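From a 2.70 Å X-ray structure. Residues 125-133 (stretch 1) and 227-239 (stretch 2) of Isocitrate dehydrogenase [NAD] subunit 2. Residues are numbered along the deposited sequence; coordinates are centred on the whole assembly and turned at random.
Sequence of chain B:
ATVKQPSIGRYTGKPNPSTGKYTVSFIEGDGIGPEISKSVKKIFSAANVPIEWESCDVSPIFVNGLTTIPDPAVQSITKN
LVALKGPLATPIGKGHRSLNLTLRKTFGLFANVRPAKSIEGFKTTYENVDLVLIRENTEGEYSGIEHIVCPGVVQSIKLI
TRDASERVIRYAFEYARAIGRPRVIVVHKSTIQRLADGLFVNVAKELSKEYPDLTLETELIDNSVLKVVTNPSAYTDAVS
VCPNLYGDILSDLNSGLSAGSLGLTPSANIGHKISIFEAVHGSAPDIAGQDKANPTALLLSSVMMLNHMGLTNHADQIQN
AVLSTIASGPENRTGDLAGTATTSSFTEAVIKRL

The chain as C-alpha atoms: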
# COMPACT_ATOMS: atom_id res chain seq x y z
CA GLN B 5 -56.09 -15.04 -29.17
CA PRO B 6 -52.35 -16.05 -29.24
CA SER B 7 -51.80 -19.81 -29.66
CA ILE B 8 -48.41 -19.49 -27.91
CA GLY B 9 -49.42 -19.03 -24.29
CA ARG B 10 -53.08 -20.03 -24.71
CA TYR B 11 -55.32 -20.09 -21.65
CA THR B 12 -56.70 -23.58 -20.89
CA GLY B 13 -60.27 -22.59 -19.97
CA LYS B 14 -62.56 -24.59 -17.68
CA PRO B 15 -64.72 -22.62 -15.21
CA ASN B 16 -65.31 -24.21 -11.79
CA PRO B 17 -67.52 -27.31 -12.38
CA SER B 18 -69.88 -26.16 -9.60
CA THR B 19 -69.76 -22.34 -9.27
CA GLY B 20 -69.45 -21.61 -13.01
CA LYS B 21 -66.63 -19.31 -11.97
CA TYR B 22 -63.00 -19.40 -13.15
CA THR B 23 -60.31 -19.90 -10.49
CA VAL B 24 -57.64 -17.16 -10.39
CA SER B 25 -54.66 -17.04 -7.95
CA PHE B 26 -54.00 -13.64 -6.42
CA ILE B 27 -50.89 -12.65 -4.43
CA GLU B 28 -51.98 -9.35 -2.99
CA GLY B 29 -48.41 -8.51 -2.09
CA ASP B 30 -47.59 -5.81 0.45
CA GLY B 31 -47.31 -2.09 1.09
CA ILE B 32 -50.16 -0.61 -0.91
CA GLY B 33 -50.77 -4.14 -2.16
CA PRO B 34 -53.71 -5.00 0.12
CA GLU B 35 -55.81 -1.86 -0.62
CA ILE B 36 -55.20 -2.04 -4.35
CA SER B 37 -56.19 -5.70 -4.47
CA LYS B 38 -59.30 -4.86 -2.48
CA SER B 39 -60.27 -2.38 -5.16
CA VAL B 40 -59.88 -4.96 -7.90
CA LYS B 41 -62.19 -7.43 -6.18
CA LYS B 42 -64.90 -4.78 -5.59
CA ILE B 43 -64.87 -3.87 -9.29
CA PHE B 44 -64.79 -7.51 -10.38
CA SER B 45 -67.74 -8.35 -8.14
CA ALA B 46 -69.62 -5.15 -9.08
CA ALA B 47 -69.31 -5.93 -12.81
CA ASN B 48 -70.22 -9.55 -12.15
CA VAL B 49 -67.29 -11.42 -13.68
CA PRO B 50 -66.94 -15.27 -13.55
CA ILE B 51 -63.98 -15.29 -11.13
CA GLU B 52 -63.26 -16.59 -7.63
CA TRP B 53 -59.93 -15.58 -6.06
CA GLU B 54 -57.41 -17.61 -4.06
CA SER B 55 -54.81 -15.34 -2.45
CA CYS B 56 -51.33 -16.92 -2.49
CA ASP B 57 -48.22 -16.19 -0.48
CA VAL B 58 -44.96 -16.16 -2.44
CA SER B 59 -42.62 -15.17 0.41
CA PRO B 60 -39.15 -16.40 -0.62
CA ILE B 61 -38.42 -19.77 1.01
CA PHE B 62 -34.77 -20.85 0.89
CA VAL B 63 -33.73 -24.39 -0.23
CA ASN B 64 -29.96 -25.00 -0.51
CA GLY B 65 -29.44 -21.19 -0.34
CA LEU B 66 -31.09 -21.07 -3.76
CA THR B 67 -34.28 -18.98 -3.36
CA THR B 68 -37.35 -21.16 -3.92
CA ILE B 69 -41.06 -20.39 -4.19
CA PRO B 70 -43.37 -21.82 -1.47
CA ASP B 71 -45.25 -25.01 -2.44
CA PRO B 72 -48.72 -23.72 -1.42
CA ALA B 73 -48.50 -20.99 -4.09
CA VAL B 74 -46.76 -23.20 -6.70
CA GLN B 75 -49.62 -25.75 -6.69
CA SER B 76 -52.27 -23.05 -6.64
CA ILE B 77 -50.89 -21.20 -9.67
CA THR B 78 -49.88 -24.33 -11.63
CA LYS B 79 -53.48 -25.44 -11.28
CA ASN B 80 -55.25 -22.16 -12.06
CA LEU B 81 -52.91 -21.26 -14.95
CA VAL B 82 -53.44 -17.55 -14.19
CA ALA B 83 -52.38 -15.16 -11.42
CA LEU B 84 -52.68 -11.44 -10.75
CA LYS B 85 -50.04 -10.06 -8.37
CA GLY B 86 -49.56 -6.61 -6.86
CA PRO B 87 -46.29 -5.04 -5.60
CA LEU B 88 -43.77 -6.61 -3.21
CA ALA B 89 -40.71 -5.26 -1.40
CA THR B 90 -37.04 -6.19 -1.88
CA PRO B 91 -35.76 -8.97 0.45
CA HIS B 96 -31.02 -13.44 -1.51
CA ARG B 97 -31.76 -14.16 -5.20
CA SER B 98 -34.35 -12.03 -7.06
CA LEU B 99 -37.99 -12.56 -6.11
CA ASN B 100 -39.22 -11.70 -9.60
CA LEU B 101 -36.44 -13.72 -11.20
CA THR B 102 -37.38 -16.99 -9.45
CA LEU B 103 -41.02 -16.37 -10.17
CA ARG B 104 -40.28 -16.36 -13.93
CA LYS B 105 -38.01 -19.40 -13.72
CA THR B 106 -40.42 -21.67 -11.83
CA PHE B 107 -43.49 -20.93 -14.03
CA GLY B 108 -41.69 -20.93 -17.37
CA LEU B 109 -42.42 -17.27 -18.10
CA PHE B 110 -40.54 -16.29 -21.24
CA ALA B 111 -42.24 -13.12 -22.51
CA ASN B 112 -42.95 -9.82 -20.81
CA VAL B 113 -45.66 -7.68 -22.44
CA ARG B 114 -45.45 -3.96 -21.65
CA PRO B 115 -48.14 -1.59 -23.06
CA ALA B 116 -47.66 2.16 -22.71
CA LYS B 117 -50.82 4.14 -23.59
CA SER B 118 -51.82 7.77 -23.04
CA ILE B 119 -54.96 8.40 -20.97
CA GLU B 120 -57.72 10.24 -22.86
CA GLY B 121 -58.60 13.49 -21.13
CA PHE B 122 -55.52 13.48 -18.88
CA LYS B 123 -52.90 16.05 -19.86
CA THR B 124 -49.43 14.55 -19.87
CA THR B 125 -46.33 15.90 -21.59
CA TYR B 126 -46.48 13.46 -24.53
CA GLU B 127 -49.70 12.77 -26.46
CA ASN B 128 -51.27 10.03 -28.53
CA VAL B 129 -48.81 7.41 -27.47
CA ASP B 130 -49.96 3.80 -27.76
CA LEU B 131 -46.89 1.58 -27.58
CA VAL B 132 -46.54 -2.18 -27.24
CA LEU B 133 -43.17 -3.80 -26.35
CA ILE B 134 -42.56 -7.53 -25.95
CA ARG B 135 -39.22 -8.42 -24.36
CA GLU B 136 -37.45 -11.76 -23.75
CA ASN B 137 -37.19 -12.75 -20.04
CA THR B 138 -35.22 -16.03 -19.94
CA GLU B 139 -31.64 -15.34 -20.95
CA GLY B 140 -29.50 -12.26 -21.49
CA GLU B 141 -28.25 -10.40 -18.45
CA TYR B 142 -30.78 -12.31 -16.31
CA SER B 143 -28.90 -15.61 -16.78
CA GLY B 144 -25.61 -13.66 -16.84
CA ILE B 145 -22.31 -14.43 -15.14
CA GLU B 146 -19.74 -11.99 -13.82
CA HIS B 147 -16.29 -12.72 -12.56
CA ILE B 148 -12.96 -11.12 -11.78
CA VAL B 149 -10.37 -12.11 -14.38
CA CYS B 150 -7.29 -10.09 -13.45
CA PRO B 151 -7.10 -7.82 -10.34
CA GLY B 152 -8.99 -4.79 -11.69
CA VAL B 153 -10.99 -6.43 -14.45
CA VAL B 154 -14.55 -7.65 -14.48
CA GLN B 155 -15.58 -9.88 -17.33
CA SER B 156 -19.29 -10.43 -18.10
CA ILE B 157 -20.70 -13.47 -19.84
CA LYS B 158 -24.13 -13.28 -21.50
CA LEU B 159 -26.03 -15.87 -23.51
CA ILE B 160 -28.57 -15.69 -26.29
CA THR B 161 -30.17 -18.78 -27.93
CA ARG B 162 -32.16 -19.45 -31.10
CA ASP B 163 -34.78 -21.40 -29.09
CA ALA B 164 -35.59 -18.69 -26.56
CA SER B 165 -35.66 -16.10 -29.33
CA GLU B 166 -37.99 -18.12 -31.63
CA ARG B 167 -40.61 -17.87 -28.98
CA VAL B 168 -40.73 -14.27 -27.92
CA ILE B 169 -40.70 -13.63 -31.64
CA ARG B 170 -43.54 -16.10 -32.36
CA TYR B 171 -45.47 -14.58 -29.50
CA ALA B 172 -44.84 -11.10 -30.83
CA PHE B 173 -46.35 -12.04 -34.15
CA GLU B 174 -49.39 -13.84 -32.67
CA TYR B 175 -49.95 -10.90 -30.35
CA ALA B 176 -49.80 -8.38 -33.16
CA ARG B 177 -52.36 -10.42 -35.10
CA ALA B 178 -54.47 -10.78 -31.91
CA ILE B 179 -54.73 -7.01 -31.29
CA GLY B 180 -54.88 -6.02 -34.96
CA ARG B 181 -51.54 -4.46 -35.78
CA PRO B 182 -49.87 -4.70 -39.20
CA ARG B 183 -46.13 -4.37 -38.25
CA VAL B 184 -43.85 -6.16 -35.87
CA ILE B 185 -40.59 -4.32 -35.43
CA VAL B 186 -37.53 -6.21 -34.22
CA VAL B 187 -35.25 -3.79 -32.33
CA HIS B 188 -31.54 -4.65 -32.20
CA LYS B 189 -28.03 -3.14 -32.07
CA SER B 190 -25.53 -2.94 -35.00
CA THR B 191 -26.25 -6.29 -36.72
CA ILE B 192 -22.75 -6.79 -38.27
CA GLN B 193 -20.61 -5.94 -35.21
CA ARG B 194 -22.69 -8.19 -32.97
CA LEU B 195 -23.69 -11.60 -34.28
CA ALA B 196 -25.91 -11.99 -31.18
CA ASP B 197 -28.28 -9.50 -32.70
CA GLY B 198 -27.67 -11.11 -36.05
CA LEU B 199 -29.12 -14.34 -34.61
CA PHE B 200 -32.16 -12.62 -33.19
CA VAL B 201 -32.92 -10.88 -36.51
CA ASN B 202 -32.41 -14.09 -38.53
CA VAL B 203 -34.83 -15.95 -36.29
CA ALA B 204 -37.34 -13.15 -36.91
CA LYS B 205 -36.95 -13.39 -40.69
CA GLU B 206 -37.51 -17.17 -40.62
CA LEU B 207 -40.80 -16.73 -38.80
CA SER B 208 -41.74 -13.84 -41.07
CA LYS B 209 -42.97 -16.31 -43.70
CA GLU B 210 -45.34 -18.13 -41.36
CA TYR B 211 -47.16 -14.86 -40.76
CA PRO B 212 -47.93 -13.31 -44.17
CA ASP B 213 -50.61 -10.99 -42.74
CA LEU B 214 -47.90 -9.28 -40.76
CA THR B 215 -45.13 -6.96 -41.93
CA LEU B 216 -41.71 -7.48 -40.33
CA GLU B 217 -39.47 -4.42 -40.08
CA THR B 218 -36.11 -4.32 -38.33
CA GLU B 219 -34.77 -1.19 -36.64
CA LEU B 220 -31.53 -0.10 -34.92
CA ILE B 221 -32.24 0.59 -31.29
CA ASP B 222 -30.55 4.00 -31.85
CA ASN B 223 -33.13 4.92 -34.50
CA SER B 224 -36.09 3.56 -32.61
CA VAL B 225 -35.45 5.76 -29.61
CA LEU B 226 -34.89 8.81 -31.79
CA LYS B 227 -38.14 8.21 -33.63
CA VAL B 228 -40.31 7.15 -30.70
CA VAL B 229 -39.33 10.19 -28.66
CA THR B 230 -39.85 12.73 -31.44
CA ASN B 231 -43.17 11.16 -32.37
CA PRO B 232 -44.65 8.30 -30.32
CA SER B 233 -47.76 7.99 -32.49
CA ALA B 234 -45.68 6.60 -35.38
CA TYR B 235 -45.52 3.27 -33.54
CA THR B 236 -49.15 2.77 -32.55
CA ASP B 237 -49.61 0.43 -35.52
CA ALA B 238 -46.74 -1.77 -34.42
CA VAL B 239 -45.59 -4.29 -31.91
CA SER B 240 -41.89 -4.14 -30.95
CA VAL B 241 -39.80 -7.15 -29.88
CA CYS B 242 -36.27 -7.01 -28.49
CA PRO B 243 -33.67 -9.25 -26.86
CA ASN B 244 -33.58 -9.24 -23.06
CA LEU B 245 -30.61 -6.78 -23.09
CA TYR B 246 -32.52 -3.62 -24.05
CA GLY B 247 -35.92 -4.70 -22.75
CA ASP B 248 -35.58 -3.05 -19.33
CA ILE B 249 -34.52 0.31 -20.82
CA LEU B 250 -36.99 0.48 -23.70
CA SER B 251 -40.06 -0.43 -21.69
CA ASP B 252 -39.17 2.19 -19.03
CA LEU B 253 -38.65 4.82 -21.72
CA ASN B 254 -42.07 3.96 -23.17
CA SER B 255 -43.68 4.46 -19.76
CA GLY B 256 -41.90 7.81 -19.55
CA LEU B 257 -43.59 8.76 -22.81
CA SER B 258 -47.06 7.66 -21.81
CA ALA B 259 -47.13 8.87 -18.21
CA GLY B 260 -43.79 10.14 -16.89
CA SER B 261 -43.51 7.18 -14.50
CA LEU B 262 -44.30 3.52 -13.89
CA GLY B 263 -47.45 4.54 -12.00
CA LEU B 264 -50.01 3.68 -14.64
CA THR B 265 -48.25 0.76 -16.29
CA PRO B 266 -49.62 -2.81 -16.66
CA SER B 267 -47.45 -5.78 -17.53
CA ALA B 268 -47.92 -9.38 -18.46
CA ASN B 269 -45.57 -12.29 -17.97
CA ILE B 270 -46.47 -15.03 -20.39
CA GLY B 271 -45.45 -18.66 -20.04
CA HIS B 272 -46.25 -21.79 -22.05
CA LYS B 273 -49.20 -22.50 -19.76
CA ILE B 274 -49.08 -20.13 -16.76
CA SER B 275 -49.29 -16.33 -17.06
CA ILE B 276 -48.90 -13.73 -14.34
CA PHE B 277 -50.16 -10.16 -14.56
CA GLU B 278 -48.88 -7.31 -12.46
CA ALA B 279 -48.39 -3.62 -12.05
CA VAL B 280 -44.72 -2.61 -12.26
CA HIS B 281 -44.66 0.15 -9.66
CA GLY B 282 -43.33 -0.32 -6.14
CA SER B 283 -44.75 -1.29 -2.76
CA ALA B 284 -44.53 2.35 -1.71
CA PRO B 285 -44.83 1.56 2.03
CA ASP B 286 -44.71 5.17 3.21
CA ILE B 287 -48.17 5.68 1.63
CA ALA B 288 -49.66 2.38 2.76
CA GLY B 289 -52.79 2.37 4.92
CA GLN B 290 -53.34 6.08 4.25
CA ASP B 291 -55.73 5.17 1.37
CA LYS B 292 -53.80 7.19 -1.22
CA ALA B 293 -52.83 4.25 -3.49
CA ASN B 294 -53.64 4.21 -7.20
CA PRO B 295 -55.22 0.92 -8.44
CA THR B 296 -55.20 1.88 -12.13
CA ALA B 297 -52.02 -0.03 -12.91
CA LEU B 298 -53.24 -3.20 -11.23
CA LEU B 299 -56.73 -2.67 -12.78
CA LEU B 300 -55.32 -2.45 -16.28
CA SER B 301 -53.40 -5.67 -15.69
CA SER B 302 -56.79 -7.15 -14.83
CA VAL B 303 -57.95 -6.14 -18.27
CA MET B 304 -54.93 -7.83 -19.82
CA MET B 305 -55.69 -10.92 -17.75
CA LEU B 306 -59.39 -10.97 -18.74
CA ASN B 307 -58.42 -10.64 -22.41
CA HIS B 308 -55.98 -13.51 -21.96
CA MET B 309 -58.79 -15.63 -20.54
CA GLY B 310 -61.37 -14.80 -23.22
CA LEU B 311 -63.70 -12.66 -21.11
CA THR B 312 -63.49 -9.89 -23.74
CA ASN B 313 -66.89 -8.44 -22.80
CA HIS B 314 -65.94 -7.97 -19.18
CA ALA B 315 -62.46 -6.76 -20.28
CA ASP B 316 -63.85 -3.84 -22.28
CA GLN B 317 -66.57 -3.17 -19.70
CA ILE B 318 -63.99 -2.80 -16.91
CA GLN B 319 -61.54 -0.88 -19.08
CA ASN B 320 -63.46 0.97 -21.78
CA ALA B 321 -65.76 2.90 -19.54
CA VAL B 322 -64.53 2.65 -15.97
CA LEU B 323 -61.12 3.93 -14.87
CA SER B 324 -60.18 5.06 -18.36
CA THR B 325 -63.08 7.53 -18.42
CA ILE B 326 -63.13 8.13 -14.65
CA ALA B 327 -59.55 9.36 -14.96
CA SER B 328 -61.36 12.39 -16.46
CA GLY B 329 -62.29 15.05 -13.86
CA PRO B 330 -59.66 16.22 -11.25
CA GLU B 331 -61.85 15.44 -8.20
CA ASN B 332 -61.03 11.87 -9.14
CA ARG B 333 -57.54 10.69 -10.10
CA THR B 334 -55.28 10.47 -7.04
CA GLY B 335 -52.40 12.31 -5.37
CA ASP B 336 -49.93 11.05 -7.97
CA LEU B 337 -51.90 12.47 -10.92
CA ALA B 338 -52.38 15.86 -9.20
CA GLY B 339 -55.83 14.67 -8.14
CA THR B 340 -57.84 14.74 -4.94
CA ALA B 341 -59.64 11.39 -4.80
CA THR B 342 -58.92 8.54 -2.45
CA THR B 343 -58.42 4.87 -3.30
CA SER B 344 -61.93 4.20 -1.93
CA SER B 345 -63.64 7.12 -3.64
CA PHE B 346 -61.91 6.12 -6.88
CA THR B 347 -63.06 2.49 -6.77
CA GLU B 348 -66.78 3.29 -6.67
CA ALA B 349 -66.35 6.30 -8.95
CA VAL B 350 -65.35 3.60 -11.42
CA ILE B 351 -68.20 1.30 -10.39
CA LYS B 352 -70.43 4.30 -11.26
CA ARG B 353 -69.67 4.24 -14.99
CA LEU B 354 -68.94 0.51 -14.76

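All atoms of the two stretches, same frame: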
# COMPACT_ATOMS: atom_id res chain seq x y z
N THR B 125 -47.24 15.16 -20.72
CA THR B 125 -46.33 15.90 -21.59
C THR B 125 -46.26 15.34 -23.03
O THR B 125 -46.11 16.09 -23.98
CB THR B 125 -44.95 16.18 -20.91
OG1 THR B 125 -43.94 16.32 -21.90
CG2 THR B 125 -44.56 15.09 -19.94
N TYR B 126 -46.41 14.04 -23.19
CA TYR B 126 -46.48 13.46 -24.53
C TYR B 126 -47.92 13.05 -24.83
O TYR B 126 -48.66 12.70 -23.92
CB TYR B 126 -45.54 12.24 -24.68
CG TYR B 126 -44.06 12.61 -24.62
CD1 TYR B 126 -43.33 12.79 -25.78
CD2 TYR B 126 -43.42 12.81 -23.41
CE1 TYR B 126 -41.98 13.16 -25.74
CE2 TYR B 126 -42.08 13.18 -23.36
CZ TYR B 126 -41.36 13.35 -24.52
OH TYR B 126 -40.04 13.73 -24.45
N GLU B 127 -48.32 13.09 -26.10
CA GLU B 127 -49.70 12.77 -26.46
C GLU B 127 -49.82 11.73 -27.54
O GLU B 127 -48.95 11.58 -28.39
CB GLU B 127 -50.45 14.04 -26.89
CG GLU B 127 -50.32 15.17 -25.89
CD GLU B 127 -51.33 16.27 -26.11
OE1 GLU B 127 -51.99 16.26 -27.17
OE2 GLU B 127 -51.46 17.14 -25.22
N ASN B 128 -50.94 11.00 -27.50
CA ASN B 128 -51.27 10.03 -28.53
C ASN B 128 -50.27 8.90 -28.63
O ASN B 128 -50.04 8.35 -29.70
CB ASN B 128 -51.43 10.69 -29.89
CG ASN B 128 -52.68 11.53 -29.96
OD1 ASN B 128 -52.60 12.71 -30.30
ND2 ASN B 128 -53.83 10.94 -29.63
N VAL B 129 -49.70 8.54 -27.50
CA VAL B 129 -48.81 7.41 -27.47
C VAL B 129 -49.58 6.12 -27.18
O VAL B 129 -50.37 6.05 -26.26
CB VAL B 129 -47.58 7.64 -26.52
CG1 VAL B 129 -47.73 8.89 -25.72
CG2 VAL B 129 -47.33 6.45 -25.61
N ASP B 130 -49.36 5.10 -28.00
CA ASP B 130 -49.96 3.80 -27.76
C ASP B 130 -48.95 2.72 -28.16
O ASP B 130 -49.01 2.18 -29.26
CB ASP B 130 -51.31 3.66 -28.49
CG ASP B 130 -52.04 2.39 -28.12
OD1 ASP B 130 -51.44 1.55 -27.41
OD2 ASP B 130 -53.20 2.22 -28.55
N LEU B 131 -48.03 2.41 -27.26
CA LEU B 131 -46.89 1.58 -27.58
C LEU B 131 -47.04 0.18 -27.01
O LEU B 131 -47.59 0.01 -25.93
CB LEU B 131 -45.63 2.23 -27.03
CG LEU B 131 -45.35 3.55 -27.73
CD1 LEU B 131 -44.31 4.38 -27.00
CD2 LEU B 131 -44.95 3.29 -29.16
N VAL B 132 -46.56 -0.81 -27.74
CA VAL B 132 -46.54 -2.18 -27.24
C VAL B 132 -45.14 -2.79 -27.43
O VAL B 132 -44.66 -2.88 -28.56
CB VAL B 132 -47.60 -3.08 -27.92
CG1 VAL B 132 -47.53 -4.48 -27.38
CG2 VAL B 132 -48.97 -2.52 -27.69
N LEU B 133 -44.49 -3.17 -26.32
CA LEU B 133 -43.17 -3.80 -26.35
C LEU B 133 -43.17 -5.20 -25.74
O LEU B 133 -43.61 -5.39 -24.62
CB LEU B 133 -42.16 -2.92 -25.62
CG LEU B 133 -40.72 -3.45 -25.57
CD1 LEU B 133 -40.17 -3.57 -26.96
CD2 LEU B 133 -39.81 -2.57 -24.74
N LYS B 227 -36.84 8.06 -33.03
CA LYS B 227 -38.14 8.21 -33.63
C LYS B 227 -39.23 8.27 -32.57
O LYS B 227 -39.99 9.24 -32.51
CB LYS B 227 -38.43 7.08 -34.62
CG LYS B 227 -37.54 7.08 -35.86
CD LYS B 227 -38.10 6.07 -36.87
CE LYS B 227 -37.26 6.02 -38.15
NZ LYS B 227 -37.84 5.10 -39.18
N VAL B 228 -39.29 7.24 -31.73
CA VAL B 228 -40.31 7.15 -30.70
C VAL B 228 -40.39 8.38 -29.82
O VAL B 228 -41.47 8.76 -29.41
CB VAL B 228 -40.08 5.94 -29.77
CG1 VAL B 228 -41.24 5.79 -28.83
CG2 VAL B 228 -39.99 4.68 -30.59
N VAL B 229 -39.27 9.02 -29.52
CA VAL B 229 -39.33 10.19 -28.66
C VAL B 229 -39.78 11.45 -29.40
O VAL B 229 -40.45 12.32 -28.82
CB VAL B 229 -38.01 10.45 -27.92
CG1 VAL B 229 -38.02 11.87 -27.23
CG2 VAL B 229 -37.76 9.31 -26.91
N THR B 230 -39.41 11.56 -30.68
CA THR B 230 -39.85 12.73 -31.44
C THR B 230 -41.33 12.59 -31.74
O THR B 230 -42.06 13.56 -31.71
CB THR B 230 -38.99 13.04 -32.74
OG1 THR B 230 -38.81 11.84 -33.49
CG2 THR B 230 -37.60 13.62 -32.39
N ASN B 231 -41.78 11.37 -31.99
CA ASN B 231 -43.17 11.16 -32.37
C ASN B 231 -43.74 9.77 -32.05
O ASN B 231 -43.81 8.88 -32.90
CB ASN B 231 -43.35 11.48 -33.84
CG ASN B 231 -44.74 11.15 -34.32
OD1 ASN B 231 -45.71 11.27 -33.56
ND2 ASN B 231 -44.85 10.70 -35.56
N PRO B 232 -44.21 9.60 -30.81
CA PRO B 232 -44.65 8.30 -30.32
C PRO B 232 -45.75 7.68 -31.17
O PRO B 232 -45.84 6.45 -31.24
CB PRO B 232 -45.19 8.63 -28.93
CG PRO B 232 -44.50 9.90 -28.53
CD PRO B 232 -44.25 10.65 -29.78
N SER B 233 -46.58 8.51 -31.79
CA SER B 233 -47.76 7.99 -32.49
C SER B 233 -47.37 7.09 -33.68
O SER B 233 -48.13 6.19 -34.06
CB SER B 233 -48.69 9.13 -32.91
OG SER B 233 -48.06 10.00 -33.85
N ALA B 234 -46.18 7.33 -34.22
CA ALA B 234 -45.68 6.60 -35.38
C ALA B 234 -45.53 5.10 -35.14
O ALA B 234 -45.23 4.34 -36.06
CB ALA B 234 -44.36 7.19 -35.81
N TYR B 235 -45.74 4.67 -33.90
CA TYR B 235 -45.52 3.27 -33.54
C TYR B 235 -46.78 2.61 -33.02
O TYR B 235 -46.73 1.45 -32.60
CB TYR B 235 -44.39 3.14 -32.50
CG TYR B 235 -43.00 3.27 -33.09
CD1 TYR B 235 -42.38 4.50 -33.20
CD2 TYR B 235 -42.31 2.15 -33.54
CE1 TYR B 235 -41.12 4.61 -33.74
CE2 TYR B 235 -41.04 2.26 -34.08
CZ TYR B 235 -40.45 3.49 -34.17
OH TYR B 235 -39.19 3.60 -34.69
N THR B 236 -47.89 3.32 -33.07
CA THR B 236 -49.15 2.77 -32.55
C THR B 236 -49.80 1.75 -33.49
O THR B 236 -50.83 1.19 -33.17
CB THR B 236 -50.15 3.86 -32.18
OG1 THR B 236 -50.75 4.33 -33.36
CG2 THR B 236 -49.44 5.02 -31.48
N ASP B 237 -49.19 1.50 -34.63
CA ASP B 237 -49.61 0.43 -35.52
C ASP B 237 -48.62 -0.72 -35.49
O ASP B 237 -48.59 -1.56 -36.39
CB ASP B 237 -49.71 0.95 -36.96
CG ASP B 237 -48.38 1.53 -37.46
OD1 ASP B 237 -47.76 2.33 -36.73
OD2 ASP B 237 -47.97 1.20 -38.59
N ALA B 238 -47.79 -0.76 -34.46
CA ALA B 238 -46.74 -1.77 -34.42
C ALA B 238 -46.59 -2.40 -33.06
O ALA B 238 -46.94 -1.83 -32.03
CB ALA B 238 -45.44 -1.19 -34.86
N VAL B 239 -46.03 -3.59 -33.10
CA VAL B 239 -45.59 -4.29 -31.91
C VAL B 239 -44.07 -4.51 -31.97
O VAL B 239 -43.56 -5.16 -32.89
CB VAL B 239 -46.31 -5.61 -31.84
CG1 VAL B 239 -45.52 -6.63 -31.06
CG2 VAL B 239 -47.64 -5.40 -31.21

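Residues 125-133 lead from a loop into a strand that begins at Asp130. Residues 227-239 close a helix at Thr230, pass through a 3-10 segment at 232-235, and enter a second strand at Ala238. No hydrogen bond joins the two stretches. They meet mainly by apolar packing, burying 568 Å² in total. The CA atoms lie nearest at Val129 with Pro232, Asp130 with Thr236, and Val132 with Val239.

Pro232 and Leu131 have the largest areas covered by the other stretch. Pro232 points toward stretch 1, and its CB lies 3.5 Å from CB of Val129. The chi1 of Val129 is 8°, between the usual wells. Leu131 leaves its backbone sideways, but its m,t rotamer brings the end of the side chain nearer to stretch 2. There its CD2 is 3.4 Å from CB of Tyr235, and its CD1 is 3.8 Å from CG1 of Val228. Tyr235 starts toward stretch 1, yet its end leads away, and its hydroxyl is bonded elsewhere in the structure. Its CB is the atom nearest Leu131.

The CA-to-CB bond of Tyr126 points toward stretch 2, and with chi1 m the ring reaches Val229, in the last turn of the helix. Val229 O lies at the ring edge, 3.5 Å from Tyr126 CE1. The ring also packs against Pro232, with Tyr126 CD1 4.2 Å from Pro232 CG. Further along, Val132 and Val239, both t, meet at 3.9 Å between CG1 of Val132 and CG2 of Val239.

Thr236 has chi1 p. Its CG2 lies 3.8 Å from CB of Asp130, while its OG1 makes a weak hydrogen bond to Ser233 O within its own stretch. Its CA also makes a CA-H...O contact of 3.3 Å with Asp130 O.

Stretch 2 is braced internally. Ser233, with chi1 p, donates from OG to Asn231 OD1 at 2.7 Å. A type I turn from Tyr235 to Ala238 then leads into the strand.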